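Propionate kinase (PDB 3KHY) phosphorylates propionate with ATP as a homodimeric kinase of the acetokinase family. Local coordinates at the interface of chains A and B. Numbering follows the deposited sequence. Chains: chain A/B, Propionate kinase.

Contact 1: the interface of chains A and B. Residues chain A 225-226, 235, 237, 242, 260; chain B 238-239, 242.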
loop_
_atom_site.group_PDB
_atom_site.type_symbol
_atom_site.label_atom_id
_atom_site.label_comp_id
_atom_site.label_asym_id
_atom_site.label_seq_id
_atom_site.Cartn_x
_atom_site.Cartn_y
_atom_site.Cartn_z
ATOM N N LEU A 225 7.995 -7.037 -5.694
ATOM C CA LEU A 225 7.846 -7.245 -4.244
ATOM C C LEU A 225 6.513 -6.728 -3.665
ATOM O O LEU A 225 5.993 -7.288 -2.699
ATOM C CB LEU A 225 8.997 -6.570 -3.499
ATOM C CG LEU A 225 8.895 -6.545 -1.970
ATOM C CD1 LEU A 225 8.876 -7.965 -1.402
ATOM C CD2 LEU A 225 10.047 -5.751 -1.393
ATOM N N ASP A 226 5.968 -5.663 -4.244
ATOM C CA ASP A 226 4.854 -4.937 -3.613
ATOM C C ASP A 226 3.473 -5.544 -3.880
ATOM O O ASP A 226 3.279 -6.310 -4.841
ATOM C CB ASP A 226 4.839 -3.489 -4.095
ATOM C CG ASP A 226 4.190 -2.532 -3.091
ATOM O OD1 ASP A 226 3.879 -2.946 -1.942
ATOM O OD2 ASP A 226 3.999 -1.357 -3.457
ATOM N N GLY A 235 4.590 -8.336 0.112
ATOM C CA GLY A 235 3.662 -7.390 -0.485
ATOM C C GLY A 235 3.653 -6.106 0.334
ATOM O O GLY A 235 4.647 -5.782 0.987
ATOM N N ILE A 237 3.662 -3.114 2.794
ATOM C CA ILE A 237 4.102 -2.955 4.178
ATOM C C ILE A 237 4.531 -1.500 4.429
ATOM O O ILE A 237 4.915 -0.788 3.500
ATOM C CB ILE A 237 5.242 -3.944 4.508
ATOM C CG1 ILE A 237 5.555 -3.963 6.005
ATOM C CG2 ILE A 237 6.509 -3.613 3.707
ATOM C CD1 ILE A 237 6.362 -5.199 6.398
ATOM N N PHE A 242 11.864 -0.320 7.793
ATOM C CA PHE A 242 13.296 -0.336 7.528
ATOM C C PHE A 242 14.059 0.326 8.673
ATOM O O PHE A 242 14.997 -0.254 9.210
ATOM C CB PHE A 242 13.627 0.303 6.181
ATOM C CG PHE A 242 13.406 -0.625 5.008
ATOM C CD1 PHE A 242 14.465 -1.295 4.422
ATOM C CD2 PHE A 242 12.134 -0.847 4.518
ATOM C CE1 PHE A 242 14.253 -2.168 3.340
ATOM C CE2 PHE A 242 11.918 -1.715 3.437
ATOM C CZ PHE A 242 12.982 -2.368 2.856
ATOM N N LEU A 260 12.166 -9.452 3.250
ATOM C CA LEU A 260 10.844 -9.171 2.685
ATOM C C LEU A 260 10.583 -9.956 1.407
ATOM O O LEU A 260 9.438 -10.241 1.076
ATOM C CB LEU A 260 10.685 -7.678 2.407
ATOM C CG LEU A 260 10.603 -6.736 3.610
ATOM C CD1 LEU A 260 10.719 -5.296 3.142
ATOM C CD2 LEU A 260 9.273 -6.940 4.367
ATOM N N ASP B 238 6.247 1.298 -2.383
ATOM C CA ASP B 238 6.898 -0.010 -2.535
ATOM C C ASP B 238 8.149 -0.029 -1.654
ATOM O O ASP B 238 9.003 0.842 -1.792
ATOM C CB ASP B 238 7.269 -0.213 -4.018
ATOM C CG ASP B 238 7.916 -1.572 -4.309
ATOM O OD1 ASP B 238 8.309 -2.291 -3.371
ATOM O OD2 ASP B 238 8.052 -1.919 -5.504
ATOM N N PRO B 239 8.251 -1.004 -0.731
ATOM C CA PRO B 239 9.435 -1.129 0.131
ATOM C C PRO B 239 10.713 -1.316 -0.683
ATOM O O PRO B 239 11.791 -1.085 -0.154
ATOM C CB PRO B 239 9.154 -2.406 0.938
ATOM C CG PRO B 239 8.104 -3.141 0.152
ATOM C CD PRO B 239 7.248 -2.034 -0.416
ATOM N N PHE B 242 13.888 1.309 -0.895
ATOM C CA PHE B 242 15.040 1.423 -0.008
ATOM C C PHE B 242 16.300 0.869 -0.662
ATOM O O PHE B 242 17.317 1.555 -0.726
ATOM C CB PHE B 242 14.781 0.781 1.356
ATOM C CG PHE B 242 13.983 1.650 2.280
ATOM C CD1 PHE B 242 14.614 2.442 3.240
ATOM C CD2 PHE B 242 12.608 1.714 2.166
ATOM C CE1 PHE B 242 13.879 3.255 4.079
ATOM C CE2 PHE B 242 11.866 2.537 3.008
ATOM C CZ PHE B 242 12.498 3.295 3.962
#
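B:Pro239 wedges into an apolar pocket of chain A, and next to it A:Phe242 stacks on B:Phe242. The proline ring carries the pocket contact. Its CG meets the methyl CD2 of A:Leu225 at 3.6 Å. On the same ring carbon, the branch methyl CG2 of A:Ile237 comes in at 3.9 Å, with the isoleucine side chain crossing the proline at about a right angle. Proline CB is met by A:Phe242, whose ring carbon CE2 lies 3.8 Å away, and by the methyl CD1 of A:Leu260.

The two Phe242 rings lie face to face. Their centroids are 4.1 Å apart and their planes differ by 3°. The side chains run past each other in opposite directions, and CG of each ring sits over the centre of the other. CD2 of A:Phe242 and CD2 of B:Phe242 approach to 3.5 Å. The two-fold symmetry of the interface gives both side chains the same shape, with CG anti to the carbonyl carbon and beside the backbone N (chi1 -80°). The carbonyl O of B:Pro239 lies in the plane of the B:Phe242 ring, at its edge. The carbonyl O of B:Pro239 is also 3.5 Å from CZ of A:Phe242.

On the other flank, the carboxylates of A:Asp226 and B:Asp238 stack with their planes 24° apart. A:Asp226 CB packs on B:Asp238 CG at 3.6 Å. The carboxylate oxygens A:Asp226 OD2 and B:Asp238 OD1 stay 4.4 Å apart. If both groups are ionised, the like charges could raise the proton affinity of either.

Further out, backbone elements set these groups. Both Phe242 residues lie in the first turn of helix 241-249, and A:Leu260 comes from helix 253-262. A:Gly235 lies behind the pocket. The two-fold symmetry repeats the proline wedge with the chains exchanged. The patch thus forms a largely apolar part of the homodimer interface.

Contact 2: the interface of chains A and B. Residues chain A 156, 221-223, 225; chain B 238, 240.
An Asx turn just before helix 241-249 of B docks B:Asp238 and B:Ser240 on the loop A:Gly221 to A:Leu225. The protein is an acetokinase-family enzyme, and this is part of its homodimer interface. The turn is closed within chain B. The backbone N of B:Ser240 donates to the carboxylate oxygen OD1 of B:Asp238 at 2.7 Å, from well above the carboxylate plane. The hydroxyl OG of B:Ser240 donates to the same OD1, on its syn side and 33° out of the plane. Both donors come from the same face. Together they should hold the carboxylate against rotation.

The other oxygen, OD2, points across to chain A. The backbone N of A:Thr223 donates to B:Asp238 OD2 at 3.1 Å. The bond is nearly straight, 173° at the hydrogen, and runs nearly along the C-O axis. The neighbouring A:Leu222 N is also close to this oxygen, but its N-H points away and makes no bond to it.

The hydroxyls form a second link. A:Thr223 OG1 and B:Ser240 OG are hydrogen bonded at 2.7 Å, with the donor not settled. A:Thr223 OG1 sits between its backbone N and carbonyl carbon (chi1 81°). There it also accepts the backbone N-H of A:Leu225 at 3.1 Å, which helps fix the threonine hydroxyl facing the serine. The threonine methyl CG2 packs on B:Ser240 CB at 3.6 Å. The serine OG is flanked by A:Leu225, whose CB is 3.5 Å from it.

From the far side, the phenol tip of A:Tyr156 reaches B:Asp238. Its OH lies 3.4 Å from the CB of B:Asp238. The phenol ring and the carboxylate are steeply inclined to each other. The contact is made to the CB of the aspartate.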
loop_
_atom_site.group_PDB
_atom_site.type_symbol
_atom_site.label_atom_id
_atom_site.label_comp_id
_atom_site.label_asym_id
_atom_site.label_seq_id
_atom_site.Cartn_x
_atom_site.Cartn_y
_atom_site.Cartn_z
ATOM N N TYR A 156 4.399 7.839 -7.223
ATOM C CA TYR A 156 4.313 7.931 -5.768
ATOM C C TYR A 156 4.341 9.400 -5.333
ATOM O O TYR A 156 4.686 10.276 -6.123
ATOM C CB TYR A 156 5.471 7.174 -5.127
ATOM C CG TYR A 156 5.461 5.687 -5.438
ATOM C CD1 TYR A 156 4.369 4.894 -5.100
ATOM C CD2 TYR A 156 6.550 5.080 -6.061
ATOM C CE1 TYR A 156 4.365 3.529 -5.375
ATOM C CE2 TYR A 156 6.558 3.728 -6.329
ATOM C CZ TYR A 156 5.464 2.957 -5.994
ATOM O OH TYR A 156 5.472 1.604 -6.277
ATOM N N GLY A 221 4.835 -2.898 -7.660
ATOM C CA GLY A 221 5.272 -1.509 -7.621
ATOM C C GLY A 221 6.434 -1.235 -8.543
ATOM O O GLY A 221 6.379 -1.532 -9.741
ATOM N N LEU A 222 7.484 -0.658 -7.979
ATOM C CA LEU A 222 8.757 -0.511 -8.685
ATOM C C LEU A 222 9.246 -1.880 -9.129
ATOM O O LEU A 222 9.682 -2.059 -10.269
ATOM C CB LEU A 222 9.791 0.129 -7.753
ATOM C CG LEU A 222 11.196 0.446 -8.283
ATOM C CD1 LEU A 222 11.134 1.623 -9.238
ATOM C CD2 LEU A 222 12.106 0.778 -7.108
ATOM N N THR A 223 9.157 -2.848 -8.217
ATOM C CA THR A 223 9.532 -4.233 -8.499
ATOM C C THR A 223 8.368 -5.162 -8.156
ATOM O O THR A 223 7.349 -4.705 -7.641
ATOM C CB THR A 223 10.752 -4.665 -7.669
ATOM O OG1 THR A 223 10.324 -5.029 -6.352
ATOM C CG2 THR A 223 11.802 -3.553 -7.600
ATOM N N LEU A 225 7.995 -7.037 -5.694
ATOM C CA LEU A 225 7.846 -7.245 -4.244
ATOM C C LEU A 225 6.513 -6.728 -3.665
ATOM O O LEU A 225 5.993 -7.288 -2.699
ATOM C CB LEU A 225 8.997 -6.570 -3.499
ATOM C CG LEU A 225 8.895 -6.545 -1.970
ATOM C CD1 LEU A 225 8.876 -7.965 -1.402
ATOM C CD2 LEU A 225 10.047 -5.751 -1.393
ATOM N N ASP B 238 6.247 1.298 -2.383
ATOM C CA ASP B 238 6.898 -0.010 -2.535
ATOM C C ASP B 238 8.149 -0.029 -1.654
ATOM O O ASP B 238 9.003 0.842 -1.792
ATOM C CB ASP B 238 7.269 -0.213 -4.018
ATOM C CG ASP B 238 7.916 -1.572 -4.309
ATOM O OD1 ASP B 238 8.309 -2.291 -3.371
ATOM O OD2 ASP B 238 8.052 -1.919 -5.504
ATOM N N SER B 240 10.587 -1.731 -1.943
ATOM C CA SER B 240 11.751 -1.884 -2.820
ATOM C C SER B 240 12.550 -0.592 -2.982
ATOM O O SER B 240 13.718 -0.625 -3.387
ATOM C CB SER B 240 11.328 -2.381 -4.213
ATOM O OG SER B 240 10.524 -3.535 -4.133
#

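The C-alpha centres of contact 1 and contact 2 lie about 7 Å apart, and the two share A:Leu225 and B:Asp238. The chain B segment before helix 241-249 serves both: contact 1 uses its proline in apolar packing, and contact 2 uses the polar groups flanking it. The shared aspartate joins the patches, and each recurs with the chains exchanged. The centre of contact 2 is about 13 Å from A:Asp142, the predicted catalytic residue, and that of contact 1 about 18 Å. Dimerisation might thus help steady loops near the active site, although the structure alone does not show this.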